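Local atomic coordinates of envelope glycoprotein (Thogoto virus, PDB entry 5XEA), a protein that probably attaches the virus to its host-cell receptor and later drives fusion of the viral envelope with the host membrane. Residues Tyr73-Asp78 with Asp186-Val191. Numbering follows the deposited sequence.
Sequences YPPSRD and DFSYLV
Ser188 reaches from its strand to the backbone carbonyl of Pro75, and the pair forms the tight centre of this contact. The Ser188 hydroxyl stands beside the backbone N (chi1 -61°) and anti to the carbonyl carbon, and donates a hydrogen bond of 2.7 Å from OG to Pro75 O. The donor lies in the plane of that carbonyl, with a C=O...OG angle of 149°. One carbon of each proline ring comes up to the hydroxyl: Pro74 CB, 3.4 Å from Ser188 OG, and, less closely, Pro75 CD. Pro75 CG meets Ser188 CB instead. Thr183 OG1 also hydrogen-bonds to OG, so this polar atom on a buried residue has partners on both the proline segment and a neighbouring strand. Beside it, where the CA atoms of Pro74 and Asp186 are 4.8 Å apart, Pro74 CA also makes a bent CA-H...O contact of 3.5 Å with Asp186 O. Toward Arg77 the packing slackens. The extended, partly exposed arginine lays one guanidinium face over Leu190 CD1, whose nearest approach, to NE, is 4.2 Å. Loop 73-76, which follows strand 65-72, and the first turn of helix 77-86 lie against the face of strand 187-192 that bears Ser188 and Leu190; Ser76 is the helix N-cap, Leu80 packs on both strand residues, and strand 187-192 runs between strands 40-56 and 180-184 of the antiparallel sheet.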
ATOM      1  N   TYR B  73       0.750 -14.063 -36.306  1.00 39.11           N
ATOM      2  CA  TYR B  73      -0.287 -13.471 -37.153  1.00 37.23           C
ATOM      3  C   TYR B  73      -1.235 -12.642 -36.293  1.00 38.69           C
ATOM      4  O   TYR B  73      -2.421 -12.967 -36.170  1.00 41.58           O
ATOM      5  CB  TYR B  73      -1.072 -14.540 -37.916  1.00 37.00           C
ATOM      6  CG  TYR B  73      -0.252 -15.334 -38.904  1.00 45.60           C
ATOM      7  CD1 TYR B  73      -0.253 -15.013 -40.260  1.00 44.42           C
ATOM      8  CD2 TYR B  73       0.515 -16.420 -38.483  1.00 37.50           C
ATOM      9  CE1 TYR B  73       0.496 -15.746 -41.172  1.00 46.34           C
ATOM     10  CE2 TYR B  73       1.267 -17.137 -39.371  1.00 33.67           C
ATOM     11  CZ  TYR B  73       1.256 -16.804 -40.721  1.00 47.61           C
ATOM     12  OH  TYR B  73       2.010 -17.544 -41.612  1.00 54.25           O
ATOM     13  N   PRO B  74      -0.747 -11.566 -35.686  1.00 37.26           N
ATOM     14  CA  PRO B  74      -1.596 -10.771 -34.808  1.00 43.50           C
ATOM     15  C   PRO B  74      -2.820 -10.285 -35.562  1.00 38.51           C
ATOM     16  O   PRO B  74      -2.725  -9.966 -36.755  1.00 44.20           O
ATOM     17  CB  PRO B  74      -0.687  -9.599 -34.405  1.00 37.31           C
ATOM     18  CG  PRO B  74       0.267  -9.492 -35.553  1.00 42.42           C
ATOM     19  CD  PRO B  74       0.546 -10.909 -35.946  1.00 40.84           C
ATOM     20  N   PRO B  75      -3.987 -10.242 -34.919  1.00 44.73           N
ATOM     21  CA  PRO B  75      -5.200  -9.818 -35.634  1.00 38.56           C
ATOM     22  C   PRO B  75      -5.118  -8.362 -36.060  1.00 42.26           C
ATOM     23  O   PRO B  75      -4.522  -7.521 -35.385  1.00 45.63           O
ATOM     24  CB  PRO B  75      -6.324 -10.043 -34.613  1.00 42.73           C
ATOM     25  CG  PRO B  75      -5.635 -10.008 -33.271  1.00 40.65           C
ATOM     26  CD  PRO B  75      -4.246 -10.530 -33.489  1.00 43.01           C
ATOM     27  N   SER B  76      -5.692  -8.089 -37.226  1.00 41.67           N
ATOM     28  CA  SER B  76      -5.910  -6.729 -37.684  1.00 49.48           C
ATOM     29  C   SER B  76      -6.943  -6.043 -36.790  1.00 48.87           C
ATOM     30  O   SER B  76      -7.654  -6.680 -36.005  1.00 48.10           O
ATOM     31  CB  SER B  76      -6.406  -6.732 -39.127  1.00 51.03           C
ATOM     32  OG  SER B  76      -7.705  -7.298 -39.151  1.00 56.30           O
ATOM     33  N   ARG B  77      -7.041  -4.724 -36.928  1.00 45.24           N
ATOM     34  CA  ARG B  77      -8.025  -3.991 -36.134  1.00 48.31           C
ATOM     35  C   ARG B  77      -9.439  -4.504 -36.395  1.00 47.94           C
ATOM     36  O   ARG B  77     -10.207  -4.745 -35.457  1.00 53.11           O
ATOM     37  CB  ARG B  77      -7.919  -2.498 -36.424  1.00 59.62           C
ATOM     38  CG  ARG B  77      -8.902  -1.649 -35.657  1.00 58.46           C
ATOM     39  CD  ARG B  77      -8.633  -0.198 -35.954  1.00 64.68           C
ATOM     40  NE  ARG B  77      -9.403   0.705 -35.113  1.00 78.76           N
ATOM     41  CZ  ARG B  77      -9.011   1.926 -34.765  1.00 80.03           C
ATOM     42  NH1 ARG B  77      -7.849   2.397 -35.177  1.00 74.44           N
ATOM     43  NH2 ARG B  77      -9.784   2.656 -33.986  1.00 80.52           N
ATOM     44  N   ASP B  78      -9.792  -4.699 -37.670  1.00 51.24           N
ATOM     45  CA  ASP B  78     -11.107  -5.235 -38.011  1.00 58.49           C
ATOM     46  C   ASP B  78     -11.316  -6.627 -37.429  1.00 57.21           C
ATOM     47  O   ASP B  78     -12.401  -6.936 -36.915  1.00 49.41           O
ATOM     48  CB  ASP B  78     -11.270  -5.268 -39.528  1.00 69.11           C
ATOM     49  CG  ASP B  78     -11.274  -3.883 -40.145  1.00 82.06           C
ATOM     50  OD1 ASP B  78     -11.751  -2.938 -39.482  1.00 71.32           O
ATOM     51  OD2 ASP B  78     -10.802  -3.753 -41.293  1.00 92.47           O
ATOM     52  N   ASP B 186       2.884 -11.224 -31.319  1.00 35.59           N
ATOM     53  CA  ASP B 186       1.700 -12.036 -31.544  1.00 28.30           C
ATOM     54  C   ASP B 186       0.394 -11.333 -31.178  1.00 34.25           C
ATOM     55  O   ASP B 186      -0.675 -11.800 -31.591  1.00 34.28           O
ATOM     56  CB  ASP B 186       1.841 -13.332 -30.734  1.00 36.31           C
ATOM     57  CG  ASP B 186       2.052 -13.080 -29.238  1.00 44.00           C
ATOM     58  OD1 ASP B 186       2.709 -12.069 -28.870  1.00 40.86           O
ATOM     59  OD2 ASP B 186       1.534 -13.901 -28.427  1.00 37.32           O
ATOM     60  N   PHE B 187       0.461 -10.224 -30.436  1.00 34.62           N
ATOM     61  CA  PHE B 187      -0.693  -9.535 -29.887  1.00 34.55           C
ATOM     62  C   PHE B 187      -1.038  -8.301 -30.709  1.00 39.72           C
ATOM     63  O   PHE B 187      -0.162  -7.599 -31.222  1.00 37.28           O
ATOM     64  CB  PHE B 187      -0.431  -9.106 -28.430  1.00 33.16           C
ATOM     65  CG  PHE B 187      -1.020 -10.034 -27.400  1.00 30.81           C
ATOM     66  CD1 PHE B 187      -2.302  -9.845 -26.928  1.00 37.37           C
ATOM     67  CD2 PHE B 187      -0.291 -11.105 -26.914  1.00 34.59           C
ATOM     68  CE1 PHE B 187      -2.851 -10.701 -25.971  1.00 37.56           C
ATOM     69  CE2 PHE B 187      -0.831 -11.974 -25.970  1.00 33.86           C
ATOM     70  CZ  PHE B 187      -2.109 -11.771 -25.502  1.00 38.40           C
ATOM     71  N   SER B 188      -2.333  -8.031 -30.803  1.00 32.34           N
ATOM     72  CA  SER B 188      -2.810  -6.682 -31.077  1.00 37.65           C
ATOM     73  C   SER B 188      -3.694  -6.217 -29.926  1.00 35.72           C
ATOM     74  O   SER B 188      -4.306  -7.030 -29.225  1.00 40.59           O
ATOM     75  CB  SER B 188      -3.576  -6.615 -32.407  1.00 39.23           C
ATOM     76  OG  SER B 188      -2.723  -6.981 -33.485  1.00 46.31           O
ATOM     77  N   TYR B 189      -3.753  -4.900 -29.742  1.00 38.40           N
ATOM     78  CA  TYR B 189      -4.466  -4.278 -28.637  1.00 37.51           C
ATOM     79  C   TYR B 189      -5.364  -3.167 -29.157  1.00 43.97           C
ATOM     80  O   TYR B 189      -4.936  -2.329 -29.959  1.00 42.62           O
ATOM     81  CB  TYR B 189      -3.509  -3.674 -27.610  1.00 38.93           C
ATOM     82  CG  TYR B 189      -2.447  -4.615 -27.111  1.00 37.43           C
ATOM     83  CD1 TYR B 189      -2.605  -5.297 -25.913  1.00 40.96           C
ATOM     84  CD2 TYR B 189      -1.278  -4.800 -27.827  1.00 35.32           C
ATOM     85  CE1 TYR B 189      -1.620  -6.162 -25.441  1.00 45.77           C
ATOM     86  CE2 TYR B 189      -0.279  -5.673 -27.364  1.00 34.46           C
ATOM     87  CZ  TYR B 189      -0.462  -6.344 -26.171  1.00 36.48           C
ATOM     88  OH  TYR B 189       0.525  -7.196 -25.732  1.00 40.95           O
ATOM     89  N   LEU B 190      -6.602  -3.153 -28.678  1.00 39.12           N
ATOM     90  CA  LEU B 190      -7.545  -2.076 -28.968  1.00 40.74           C
ATOM     91  C   LEU B 190      -8.062  -1.512 -27.643  1.00 43.55           C
ATOM     92  O   LEU B 190      -8.644  -2.250 -26.839  1.00 42.20           O
ATOM     93  CB  LEU B 190      -8.702  -2.578 -29.839  1.00 44.87           C
ATOM     94  CG  LEU B 190      -9.785  -1.556 -30.224  1.00 59.15           C
ATOM     95  CD1 LEU B 190      -9.222  -0.388 -31.031  1.00 57.32           C
ATOM     96  CD2 LEU B 190     -10.883  -2.263 -30.985  1.00 61.12           C
ATOM     97  N   VAL B 191      -7.818  -0.229 -27.401  1.00 37.88           N
ATOM     98  CA  VAL B 191      -8.332   0.460 -26.208  1.00 39.82           C
ATOM     99  C   VAL B 191      -9.432   1.421 -26.647  1.00 42.97           C
ATOM    100  O   VAL B 191      -9.172   2.354 -27.415  1.00 47.54           O
ATOM    101  CB  VAL B 191      -7.231   1.218 -25.445  1.00 44.65           C
ATOM    102  CG1 VAL B 191      -7.819   1.907 -24.225  1.00 48.19           C
ATOM    103  CG2 VAL B 191      -6.134   0.294 -25.000  1.00 38.82           C
TER